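Local coordinates for polyketide synthase PksJ (Bacillus subtilis subsp. subtilis, PDB 4J1Q), which carries a ketoreductase domain of the bacillaene assembly line that catalyses stereoselective alpha- and beta-ketoreduction, with NADPH bound in this structure, at residues A[264-267]-A[268-271]; A[306-309]-A[310-313]. All coordinates share one frame; numbering follows the deposited sequence.

Both interactions are local contacts between residues close in sequence, and both belong to the ketoreductase domain. Interaction 1 leads from the adenine of NADPH into helix 267-280. Its side-chain chemistry is mostly polar. V264 and V270 are its buried residues, while H268 and R271 are exposed at the surface. Interaction 2 is one run of helix 304-324. It is more deeply set, and its main side-chain contact is apolar, F307 on L311. The backbone of both uses helical bonds, but proline interrupts the pattern in interaction 2. The two meet directly: V264 packs on P313, and S265 OG makes a weak hydrogen bond to Q312 OE1. Both reach the NADPH pocket, through V264 and S265 and through P313.

Interaction 1 of 2, residues A[264-267]-A[268-271]; sequences VSDQ and HAVR. With NDP (NADPH dihydro-nicotinamide-adenine-dinucleotide phosphate), chain B.
R271 folds back over the first turn of helix 267-280 and reaches Q267 four residues earlier. Its CG lies anti to its own carbonyl carbon (chi1 -63°), which turns the side chain back along the helix. R271 CB passes Q267 O at 3.7 Å. R271 CG comes within 3.0 Å of Q267 O, and CD then moves off it. From CG to NE the chain is extended. Its end meets the side-chain amide of Q267. R271 NH1 donates a bent hydrogen bond to Q267 OE1. The 2.5 Å between R271 NH1 and Q267 OE1 is unusually short, so the exact length is doubtful. NE adds a weak bond to the same oxygen. OE1 lies near the guanidinium edge, slightly tilted from its plane. The two flat groups are steeply turned against each other. R271 NH1 lies 51° out of the amide plane of Q267 and not on a lone pair of OE1.

The backbone sets this spacing. R271 N bonds to Q267 O, and V270 N to D266 O at 3.0 Å. D266 occupies the N-cap position, and D266 OD2 lies 3.6 Å from A269 CB. V270 CG2 packs against two carbonyl oxygens, D266 O and, at 3.5 Å, V264 O. V264 O is hydrogen-bonded to H320 ND1 of helix 304-324.

On the cofactor side, V264 N donates a nearly straight hydrogen bond of 3.1 Å to N1A of the adenine. V264 CG2 presses against the same ring. The arrangement is a helix N-terminus after a loop that borders the adenine pocket, as in Rossmann-fold reductases.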
loop_
_atom_site.group_PDB
_atom_site.type_symbol
_atom_site.label_atom_id
_atom_site.label_comp_id
_atom_site.label_asym_id
_atom_site.label_seq_id
_atom_site.Cartn_x
_atom_site.Cartn_y
_atom_site.Cartn_z
ATOM N N VAL A 264 7.484 -11.272 10.292
ATOM C CA VAL A 264 6.537 -11.568 9.199
ATOM C C VAL A 264 7.235 -11.888 7.871
ATOM O O VAL A 264 6.658 -12.561 7.005
ATOM C CB VAL A 264 5.476 -10.459 8.980
ATOM C CG1 VAL A 264 4.529 -10.376 10.153
ATOM C CG2 VAL A 264 6.131 -9.098 8.730
ATOM N N SER A 265 8.477 -11.442 7.735
ATOM C CA SER A 265 9.315 -11.797 6.572
ATOM C C SER A 265 9.662 -13.285 6.527
ATOM O O SER A 265 10.065 -13.795 5.482
ATOM C CB SER A 265 10.628 -10.996 6.578
ATOM O OG SER A 265 10.359 -9.619 6.486
ATOM N N ASP A 266 9.675 -13.918 7.700
ATOM C CA ASP A 266 10.046 -15.333 7.827
ATOM C C ASP A 266 8.788 -16.188 7.731
ATOM O O ASP A 266 8.001 -16.268 8.687
ATOM C CB ASP A 266 10.783 -15.573 9.156
ATOM C CG ASP A 266 11.275 -17.032 9.323
ATOM O OD1 ASP A 266 11.285 -17.801 8.334
ATOM O OD2 ASP A 266 11.705 -17.389 10.444
ATOM N N GLN A 267 8.562 -16.771 6.555
ATOM C CA GLN A 267 7.335 -17.535 6.314
ATOM C C GLN A 267 7.063 -18.593 7.395
ATOM O O GLN A 267 5.915 -18.842 7.762
ATOM C CB GLN A 267 7.370 -18.197 4.937
ATOM C CG GLN A 267 5.982 -18.458 4.371
ATOM C CD GLN A 267 5.927 -19.680 3.474
ATOM O OE1 GLN A 267 6.303 -20.785 3.877
ATOM N NE2 GLN A 267 5.426 -19.494 2.257
ATOM N N HIS A 268 8.125 -19.238 7.861
ATOM C CA HIS A 268 7.998 -20.309 8.843
ATOM C C HIS A 268 7.590 -19.805 10.197
ATOM O O HIS A 268 6.779 -20.434 10.889
ATOM C CB HIS A 268 9.302 -21.081 8.929
ATOM C CG HIS A 268 9.758 -21.639 7.606
ATOM N ND1 HIS A 268 8.917 -22.272 6.764
ATOM C CD2 HIS A 268 11.019 -21.651 6.994
ATOM C CE1 HIS A 268 9.606 -22.719 5.693
ATOM N NE2 HIS A 268 10.889 -22.314 5.824
ATOM N N ALA A 269 8.149 -18.666 10.589
ATOM C CA ALA A 269 7.743 -18.004 11.820
ATOM C C ALA A 269 6.264 -17.658 11.768
ATOM O O ALA A 269 5.514 -17.929 12.716
ATOM C CB ALA A 269 8.589 -16.757 12.059
ATOM N N VAL A 270 5.822 -17.120 10.636
ATOM C CA VAL A 270 4.400 -16.828 10.461
ATOM C C VAL A 270 3.551 -18.093 10.618
ATOM O O VAL A 270 2.513 -18.073 11.287
ATOM C CB VAL A 270 4.103 -16.160 9.104
ATOM C CG1 VAL A 270 2.620 -15.790 9.019
ATOM C CG2 VAL A 270 4.970 -14.921 8.909
ATOM N N ARG A 271 3.995 -19.187 10.003
ATOM C CA ARG A 271 3.268 -20.459 10.068
ATOM C C ARG A 271 3.081 -20.882 11.506
ATOM O O ARG A 271 1.973 -21.211 11.923
ATOM C CB ARG A 271 4.029 -21.564 9.342
ATOM C CG ARG A 271 4.218 -21.324 7.860
ATOM C CD ARG A 271 4.915 -22.510 7.220
ATOM N NE ARG A 271 5.079 -22.331 5.781
ATOM C CZ ARG A 271 4.160 -22.654 4.874
ATOM N NH1 ARG A 271 4.410 -22.454 3.586
ATOM N NH2 ARG A 271 2.988 -23.163 5.248
HETATM P PA NDP B . 5.823 1.732 14.432
HETATM O O1A NDP B . 7.203 1.665 13.766
HETATM O O2A NDP B . 5.596 2.248 15.819
HETATM O O5B NDP B . 5.126 0.302 14.291
HETATM C C5B NDP B . 5.612 -0.662 13.354
HETATM C C4B NDP B . 5.821 -1.940 14.151
HETATM O O4B NDP B . 6.091 -3.003 13.235
HETATM C C3B NDP B . 7.069 -1.822 15.012
HETATM O O3B NDP B . 6.589 -2.066 16.364
HETATM C C2B NDP B . 7.991 -2.947 14.546
HETATM O O2B NDP B . 8.500 -3.700 15.689
HETATM C C1B NDP B . 7.072 -3.881 13.780
HETATM N N9A NDP B . 7.857 -4.499 12.671
HETATM C C8A NDP B . 8.722 -3.860 11.805
HETATM N N7A NDP B . 9.226 -4.815 10.931
HETATM C C5A NDP B . 8.612 -6.044 11.227
HETATM C C6A NDP B . 8.719 -7.332 10.706
HETATM N N6A NDP B . 9.583 -7.639 9.684
HETATM N N1A NDP B . 7.968 -8.335 11.244
HETATM C C2A NDP B . 7.151 -8.097 12.300
HETATM N N3A NDP B . 7.069 -6.865 12.844
HETATM C C4A NDP B . 7.756 -5.810 12.305
HETATM O O3 NDP B . 4.870 2.543 13.415
HETATM P PN NDP B . 3.316 2.758 13.731
HETATM O O1N NDP B . 3.186 4.277 13.799
HETATM O O2N NDP B . 2.830 1.799 14.802
HETATM O O5D NDP B . 2.647 2.283 12.340
HETATM C C5D NDP B . 1.762 1.159 12.238
HETATM C C4D NDP B . 1.507 0.897 10.735
HETATM O O4D NDP B . 0.684 1.961 10.207
HETATM C C3D NDP B . 2.818 0.932 9.936
HETATM O O3D NDP B . 2.838 -0.122 8.946
HETATM C C2D NDP B . 2.812 2.289 9.303
HETATM O O2D NDP B . 3.477 2.214 8.038
HETATM C C1D NDP B . 1.328 2.655 9.160
HETATM N N1N NDP B . 1.116 4.104 9.284
HETATM C C2N NDP B . 1.370 4.767 10.448
HETATM C C3N NDP B . 1.220 6.170 10.544
HETATM C C7N NDP B . 1.495 6.885 11.869
HETATM O O7N NDP B . 1.053 8.032 12.020
HETATM N N7N NDP B . 2.281 6.315 12.813
HETATM C C4N NDP B . 0.859 6.918 9.393
HETATM C C5N NDP B . 0.634 6.209 8.196
HETATM C C6N NDP B . 0.784 4.800 8.178
HETATM P P2B NDP B . 9.913 -4.492 15.625
HETATM O O1X NDP B . 10.879 -3.410 15.093
HETATM O O2X NDP B . 10.022 -4.924 17.082
HETATM O O3X NDP B . 9.725 -5.640 14.654
#

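Interaction 2 of 2, residues A[306-309]-A[310-313]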
loop_
_atom_site.group_PDB
_atom_site.type_symbol
_atom_site.label_atom_id
_atom_site.label_comp_id
_atom_site.label_asym_id
_atom_site.label_seq_id
_atom_site.Cartn_x
_atom_site.Cartn_y
_atom_site.Cartn_z
ATOM N N GLU A 306 18.466 -1.154 2.419
ATOM C CA GLU A 306 17.441 -0.398 3.120
ATOM C C GLU A 306 16.121 -0.523 2.368
ATOM O O GLU A 306 15.058 -0.780 2.980
ATOM C CB GLU A 306 17.838 1.071 3.223
ATOM C CG GLU A 306 16.974 1.826 4.208
ATOM C CD GLU A 306 17.290 3.298 4.252
ATOM O OE1 GLU A 306 17.653 3.790 5.341
ATOM O OE2 GLU A 306 17.087 3.979 3.223
ATOM N N PHE A 307 16.198 -0.312 1.055
ATOM C CA PHE A 307 15.070 -0.500 0.154
ATOM C C PHE A 307 14.335 -1.832 0.380
ATOM O O PHE A 307 13.165 -1.845 0.702
ATOM C CB PHE A 307 15.550 -0.381 -1.302
ATOM C CG PHE A 307 14.441 -0.199 -2.295
ATOM C CD1 PHE A 307 13.979 1.074 -2.611
ATOM C CD2 PHE A 307 13.806 -1.299 -2.869
ATOM C CE1 PHE A 307 12.926 1.254 -3.501
ATOM C CE2 PHE A 307 12.753 -1.125 -3.764
ATOM C CZ PHE A 307 12.311 0.157 -4.081
ATOM N N GLN A 308 15.033 -2.951 0.262
ATOM C CA GLN A 308 14.416 -4.269 0.498
ATOM C C GLN A 308 13.857 -4.371 1.888
ATOM O O GLN A 308 12.856 -5.059 2.120
ATOM C CB GLN A 308 15.412 -5.425 0.273
ATOM C CG GLN A 308 15.690 -5.714 -1.210
ATOM C CD GLN A 308 14.415 -6.011 -1.978
ATOM O OE1 GLN A 308 14.240 -5.550 -3.096
ATOM N NE2 GLN A 308 13.510 -6.788 -1.368
ATOM N N GLU A 309 14.566 -3.791 2.844
ATOM C CA GLU A 309 14.215 -3.929 4.246
ATOM C C GLU A 309 12.886 -3.257 4.567
ATOM O O GLU A 309 12.122 -3.735 5.397
ATOM C CB GLU A 309 15.316 -3.335 5.095
ATOM C CG GLU A 309 15.097 -3.396 6.590
ATOM C CD GLU A 309 16.052 -2.461 7.331
ATOM O OE1 GLU A 309 17.290 -2.530 7.125
ATOM O OE2 GLU A 309 15.558 -1.584 8.067
ATOM N N VAL A 310 12.580 -2.136 3.920
ATOM C CA VAL A 310 11.250 -1.583 4.151
ATOM C C VAL A 310 10.124 -2.223 3.341
ATOM O O VAL A 310 8.991 -2.245 3.802
ATOM C CB VAL A 310 11.190 -0.039 4.192
ATOM C CG1 VAL A 310 12.573 0.588 4.167
ATOM C CG2 VAL A 310 10.257 0.518 3.125
ATOM N N LEU A 311 10.454 -2.827 2.200
ATOM C CA LEU A 311 9.484 -3.617 1.434
ATOM C C LEU A 311 9.058 -4.889 2.171
ATOM O O LEU A 311 7.909 -5.302 2.078
ATOM C CB LEU A 311 10.045 -4.014 0.068
ATOM C CG LEU A 311 10.231 -2.963 -1.012
ATOM C CD1 LEU A 311 10.971 -3.574 -2.188
ATOM C CD2 LEU A 311 8.911 -2.367 -1.477
ATOM N N GLN A 312 9.989 -5.509 2.889
ATOM C CA GLN A 312 9.805 -6.881 3.345
ATOM C C GLN A 312 8.495 -7.116 4.101
ATOM O O GLN A 312 7.618 -7.834 3.597
ATOM C CB GLN A 312 11.030 -7.361 4.148
ATOM C CG GLN A 312 12.153 -7.914 3.277
ATOM C CD GLN A 312 12.035 -9.416 3.092
ATOM O OE1 GLN A 312 12.531 -10.187 3.909
ATOM N NE2 GLN A 312 11.337 -9.841 2.044
ATOM N N PRO A 313 8.315 -6.438 5.261
ATOM C CA PRO A 313 7.147 -6.722 6.121
ATOM C C PRO A 313 5.818 -6.470 5.445
ATOM O O PRO A 313 4.829 -7.132 5.768
ATOM C CB PRO A 313 7.311 -5.742 7.303
ATOM C CG PRO A 313 8.304 -4.714 6.822
ATOM C CD PRO A 313 9.208 -5.426 5.861
#
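F307 and L311 meet through complementary first torsions. In F307, CG is anti to the backbone N (chi1 -165°). In L311, CG is anti to the carbonyl carbon (chi1 -71°), which sends the side chain back towards the preceding turn. The result is an apolar contact in which L311 CD1 comes obliquely to the ring, 3.4 Å from F307 CE2 and 3.7 Å from F307 CD2. Q308 lies beside it: its chain bends at chi2, and Q308 OE1 stands 3.9 Å from L311 CD1. The F307 ring also stacks with F93, and L311 touches A354 of helix 349-370.

V310 is modelled in an unfavourable rotamer, with CG1 nearly eclipsing the backbone N (chi1 -8°). If real, this costs some strain. V310 CG1 lies 3.1 Å from E306 O. V310 N donates to E306 O at 3.0 Å. L311 N bonds to F307 O at 3.2 Å, in the carbonyl plane. F307 O takes a further, weak bond from V310 N.

Towards the end of the run the helix kinks. Q312 N reaches Q308 O only weakly. P313 has no N-H to offer E309 O; instead P313 CD faces E309 O at 3.4 Å. P313 O accepts a hydrogen bond from H289.

The chemistry is therefore divided. Apolar contact occupies the buried F307-L311 side. The polar ends of E306 and Q312 are paired outside the run, E306 in a salt bridge with K302 and Q312 with Q86. Proline interrupts the bonding and kinks the helix, and its side chain lies about 4 Å from NADPH.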